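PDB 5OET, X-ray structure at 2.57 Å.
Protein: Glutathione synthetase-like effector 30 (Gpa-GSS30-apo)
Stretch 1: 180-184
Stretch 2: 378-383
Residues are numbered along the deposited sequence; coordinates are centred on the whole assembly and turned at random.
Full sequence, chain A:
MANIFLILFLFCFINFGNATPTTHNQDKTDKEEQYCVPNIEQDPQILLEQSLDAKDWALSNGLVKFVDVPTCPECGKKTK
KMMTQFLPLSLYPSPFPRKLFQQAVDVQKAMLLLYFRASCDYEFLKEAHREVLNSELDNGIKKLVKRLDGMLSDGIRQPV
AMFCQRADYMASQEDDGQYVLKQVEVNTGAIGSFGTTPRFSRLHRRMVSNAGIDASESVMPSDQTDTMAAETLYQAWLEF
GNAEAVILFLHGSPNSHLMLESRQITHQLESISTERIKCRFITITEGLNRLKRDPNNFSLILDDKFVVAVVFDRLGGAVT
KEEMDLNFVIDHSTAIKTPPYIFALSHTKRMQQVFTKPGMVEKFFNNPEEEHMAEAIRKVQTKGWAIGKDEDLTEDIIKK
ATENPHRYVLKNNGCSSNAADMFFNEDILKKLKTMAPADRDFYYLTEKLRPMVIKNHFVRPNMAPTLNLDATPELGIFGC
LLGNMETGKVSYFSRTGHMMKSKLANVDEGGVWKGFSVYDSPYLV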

ATOM      1  N   VAL A 180     -31.436 -13.000 -12.963  1.00 57.80           N
ATOM      2  CA  VAL A 180     -31.810 -11.589 -13.205  1.00 55.89           C
ATOM      3  C   VAL A 180     -31.266 -10.638 -12.125  1.00 53.27           C
ATOM      4  O   VAL A 180     -31.124 -11.008 -10.955  1.00 51.20           O
ATOM      5  N   LEU A 181     -30.973  -9.409 -12.542  1.00 51.78           N
ATOM      6  CA  LEU A 181     -30.410  -8.398 -11.662  1.00 50.23           C
ATOM      7  C   LEU A 181     -31.513  -7.879 -10.741  1.00 49.87           C
ATOM      8  O   LEU A 181     -32.586  -7.482 -11.223  1.00 50.33           O
ATOM      9  N   LYS A 182     -31.252  -7.894  -9.429  1.00 48.50           N
ATOM     10  CA  LYS A 182     -32.176  -7.322  -8.440  1.00 48.40           C
ATOM     11  C   LYS A 182     -31.455  -6.524  -7.351  1.00 47.12           C
ATOM     12  O   LYS A 182     -30.494  -6.983  -6.755  1.00 46.23           O
ATOM     13  N   GLN A 183     -31.942  -5.317  -7.091  1.00 47.86           N
ATOM     14  CA  GLN A 183     -31.261  -4.367  -6.202  1.00 46.98           C
ATOM     15  C   GLN A 183     -31.500  -4.682  -4.717  1.00 47.38           C
ATOM     16  O   GLN A 183     -32.616  -4.789  -4.263  1.00 48.71           O
ATOM     17  N   VAL A 184     -30.436  -4.824  -3.959  1.00 49.52           N
ATOM     18  CA  VAL A 184     -30.531  -5.204  -2.553  1.00 52.59           C
ATOM     19  C   VAL A 184     -30.718  -3.968  -1.670  1.00 53.25           C
ATOM     20  O   VAL A 184     -31.464  -4.021  -0.711  1.00 53.92           O
ATOM     21  N   ARG A 378     -37.489   0.046 -12.777  1.00 53.08           N
ATOM     22  CA  ARG A 378     -38.494  -0.943 -12.412  1.00 53.86           C
ATOM     23  C   ARG A 378     -37.986  -2.360 -12.576  1.00 53.80           C
ATOM     24  O   ARG A 378     -38.305  -3.196 -11.746  1.00 53.78           O
ATOM     25  N   LYS A 379     -37.201  -2.629 -13.625  1.00 54.72           N
ATOM     26  CA  LYS A 379     -36.614  -3.980 -13.869  1.00 54.56           C
ATOM     27  C   LYS A 379     -35.829  -4.569 -12.676  1.00 53.03           C
ATOM     28  O   LYS A 379     -35.897  -5.774 -12.430  1.00 51.91           O
ATOM     29  N   VAL A 380     -35.094  -3.721 -11.951  1.00 52.44           N
ATOM     30  CA  VAL A 380     -34.246  -4.169 -10.813  1.00 51.74           C
ATOM     31  C   VAL A 380     -34.910  -4.115  -9.424  1.00 52.02           C
ATOM     32  O   VAL A 380     -34.316  -4.585  -8.454  1.00 50.42           O
ATOM     33  N   GLN A 381     -36.112  -3.547  -9.322  1.00 54.20           N
ATOM     34  CA  GLN A 381     -36.831  -3.438  -8.039  1.00 55.46           C
ATOM     35  C   GLN A 381     -37.364  -4.783  -7.582  1.00 58.29           C
ATOM     36  O   GLN A 381     -37.522  -5.686  -8.388  1.00 61.04           O
ATOM     37  N   THR A 382     -37.638  -4.910  -6.286  1.00 61.26           N
ATOM     38  CA  THR A 382     -38.293  -6.096  -5.737  1.00 65.52           C
ATOM     39  C   THR A 382     -39.523  -5.630  -5.002  1.00 68.45           C
ATOM     40  O   THR A 382     -39.403  -4.953  -3.983  1.00 69.37           O
ATOM     41  N   LYS A 383     -40.702  -5.991  -5.502  1.00 73.19           N
ATOM     42  CA  LYS A 383     -41.956  -5.510  -4.914  1.00 76.38           C
ATOM     43  C   LYS A 383     -41.896  -5.753  -3.407  1.00 74.48           C
ATOM     44  O   LYS A 383     -41.591  -6.865  -2.976  1.00 76.85           O
TER

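The strand 180-184 meets the chain where the helix containing Arg-378 gives way to loop, and the contact is organised around carbonyl groups offered by this second stretch. Val-380 O accepts a nearly linear hydrogen bond from Gln-183 N (2.8 Å, 174° at the hydrogen), which satisfies the Gln-183 amide; Lys-182 CA approaches the same oxygen, Val-380 O, at 3.5 Å in a CA-H...O contact.

The second polar anchor is the side chain of Lys-182. Its CA-to-CB bond points sideways, but with chi1 m, chi2 off-rotamer at -134°, chi3 t and chi4 m the chain brings its ammonium group to the loop, where Lys-182 NZ donates to Gln-381 O at 2.9 Å. Lys-379 O also lies 3.1 Å from Lys-182 NZ. Along the way, Lys-182 CD passes 3.6 Å from Thr-382 OG1, the threonine being in the m rotamer.

Val-380 (m) supplies the apolar part, its CG1 lying 3.9 Å from Leu-181 CD2 and its CG2 4.1 Å from Gln-183 CB. The CA-to-CB bond of Gln-183 points toward the second stretch; its side chain is t at chi1 and chi2, and NE2 is hydrogen-bonded elsewhere in the structure. The CA-to-CB bond of Gln-381 (chi1 m) points away from the strand: its OE1 accepts from Arg-378 NH1 at 2.8 Å, while its backbone carbonyl serves Lys-182.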

ATOM      1  CB  VAL A 180     -33.325 -11.356 -13.332  1.00 56.62           C
ATOM      2  CG1 VAL A 180     -33.867 -12.083 -14.546  1.00 58.47           C
ATOM      3  CG2 VAL A 180     -34.060 -11.734 -12.054  1.00 56.91           C
ATOM      4  CB  LEU A 181     -29.826  -7.246 -12.487  1.00 50.03           C
ATOM      5  CG  LEU A 181     -28.995  -6.193 -11.727  1.00 49.24           C
ATOM      6  CD1 LEU A 181     -27.691  -6.777 -11.205  1.00 47.32           C
ATOM      7  CD2 LEU A 181     -28.715  -4.983 -12.614  1.00 49.70           C
ATOM      8  CB  LYS A 182     -33.076  -8.415  -7.849  1.00 49.10           C
ATOM      9  CG  LYS A 182     -34.158  -8.875  -8.831  1.00 51.34           C
ATOM     10  CD  LYS A 182     -35.555  -8.987  -8.217  1.00 53.27           C
ATOM     11  CE  LYS A 182     -36.658  -9.029  -9.274  1.00 54.88           C
ATOM     12  NZ  LYS A 182     -36.648  -7.827 -10.164  1.00 54.24           N
ATOM     13  CB  GLN A 183     -31.725  -2.957  -6.525  1.00 46.04           C
ATOM     14  CG  GLN A 183     -30.889  -1.874  -5.884  1.00 45.46           C
ATOM     15  CD  GLN A 183     -31.424  -0.518  -6.225  1.00 45.72           C
ATOM     16  OE1 GLN A 183     -32.433  -0.088  -5.673  1.00 46.01           O
ATOM     17  NE2 GLN A 183     -30.770   0.159  -7.168  1.00 45.71           N
ATOM     18  CB  VAL A 184     -29.267  -5.987  -2.121  1.00 53.26           C
ATOM     19  CG1 VAL A 184     -29.348  -6.401  -0.656  1.00 55.03           C
ATOM     20  CG2 VAL A 184     -29.078  -7.204  -3.013  1.00 53.50           C
ATOM     21  CB  ARG A 378     -39.798  -0.755 -13.184  1.00 55.86           C
ATOM     22  CG  ARG A 378     -40.562   0.524 -12.861  1.00 56.88           C
ATOM     23  CD  ARG A 378     -41.049   0.560 -11.432  1.00 56.78           C
ATOM     24  NE  ARG A 378     -41.988   1.638 -11.149  1.00 57.14           N
ATOM     25  CZ  ARG A 378     -42.497   1.895  -9.941  1.00 57.09           C
ATOM     26  NH1 ARG A 378     -42.161   1.155  -8.887  1.00 56.44           N
ATOM     27  NH2 ARG A 378     -43.360   2.898  -9.777  1.00 57.64           N
ATOM     28  CB  LYS A 379     -35.696  -3.971 -15.098  1.00 55.01           C
ATOM     29  CG  LYS A 379     -36.276  -4.523 -16.384  1.00 57.91           C
ATOM     30  CD  LYS A 379     -35.468  -4.027 -17.599  1.00 59.35           C
ATOM     31  CE  LYS A 379     -35.448  -4.991 -18.795  1.00 61.89           C
ATOM     32  NZ  LYS A 379     -36.780  -5.165 -19.466  1.00 64.48           N
ATOM     33  CB  VAL A 380     -32.894  -3.394 -10.750  1.00 50.30           C
ATOM     34  CG1 VAL A 380     -32.227  -3.350 -12.123  1.00 50.40           C
ATOM     35  CG2 VAL A 380     -33.081  -1.976 -10.222  1.00 49.43           C
ATOM     36  CB  GLN A 381     -37.999  -2.453  -8.136  1.00 55.53           C
ATOM     37  CG  GLN A 381     -37.601  -0.990  -8.021  1.00 54.17           C
ATOM     38  CD  GLN A 381     -38.800  -0.057  -8.005  1.00 54.93           C
ATOM     39  OE1 GLN A 381     -39.821  -0.346  -8.609  1.00 56.19           O
ATOM     40  NE2 GLN A 381     -38.683   1.060  -7.293  1.00 54.85           N
ATOM     41  CB  THR A 382     -37.383  -6.871  -4.759  1.00 65.90           C
ATOM     42  OG1 THR A 382     -36.072  -7.007  -5.316  1.00 65.80           O
ATOM     43  CG2 THR A 382     -37.959  -8.256  -4.465  1.00 67.32           C
ATOM     44  CB  LYS A 383     -43.205  -6.198  -5.512  1.00 82.48           C
ATOM     45  CG  LYS A 383     -43.411  -6.113  -7.034  1.00 86.68           C
ATOM     46  CD  LYS A 383     -43.536  -4.681  -7.562  1.00 88.54           C
ATOM     47  CE  LYS A 383     -42.757  -4.446  -8.861  1.00 89.12           C
ATOM     48  NZ  LYS A 383     -42.576  -2.985  -9.122  1.00 88.27           N
TER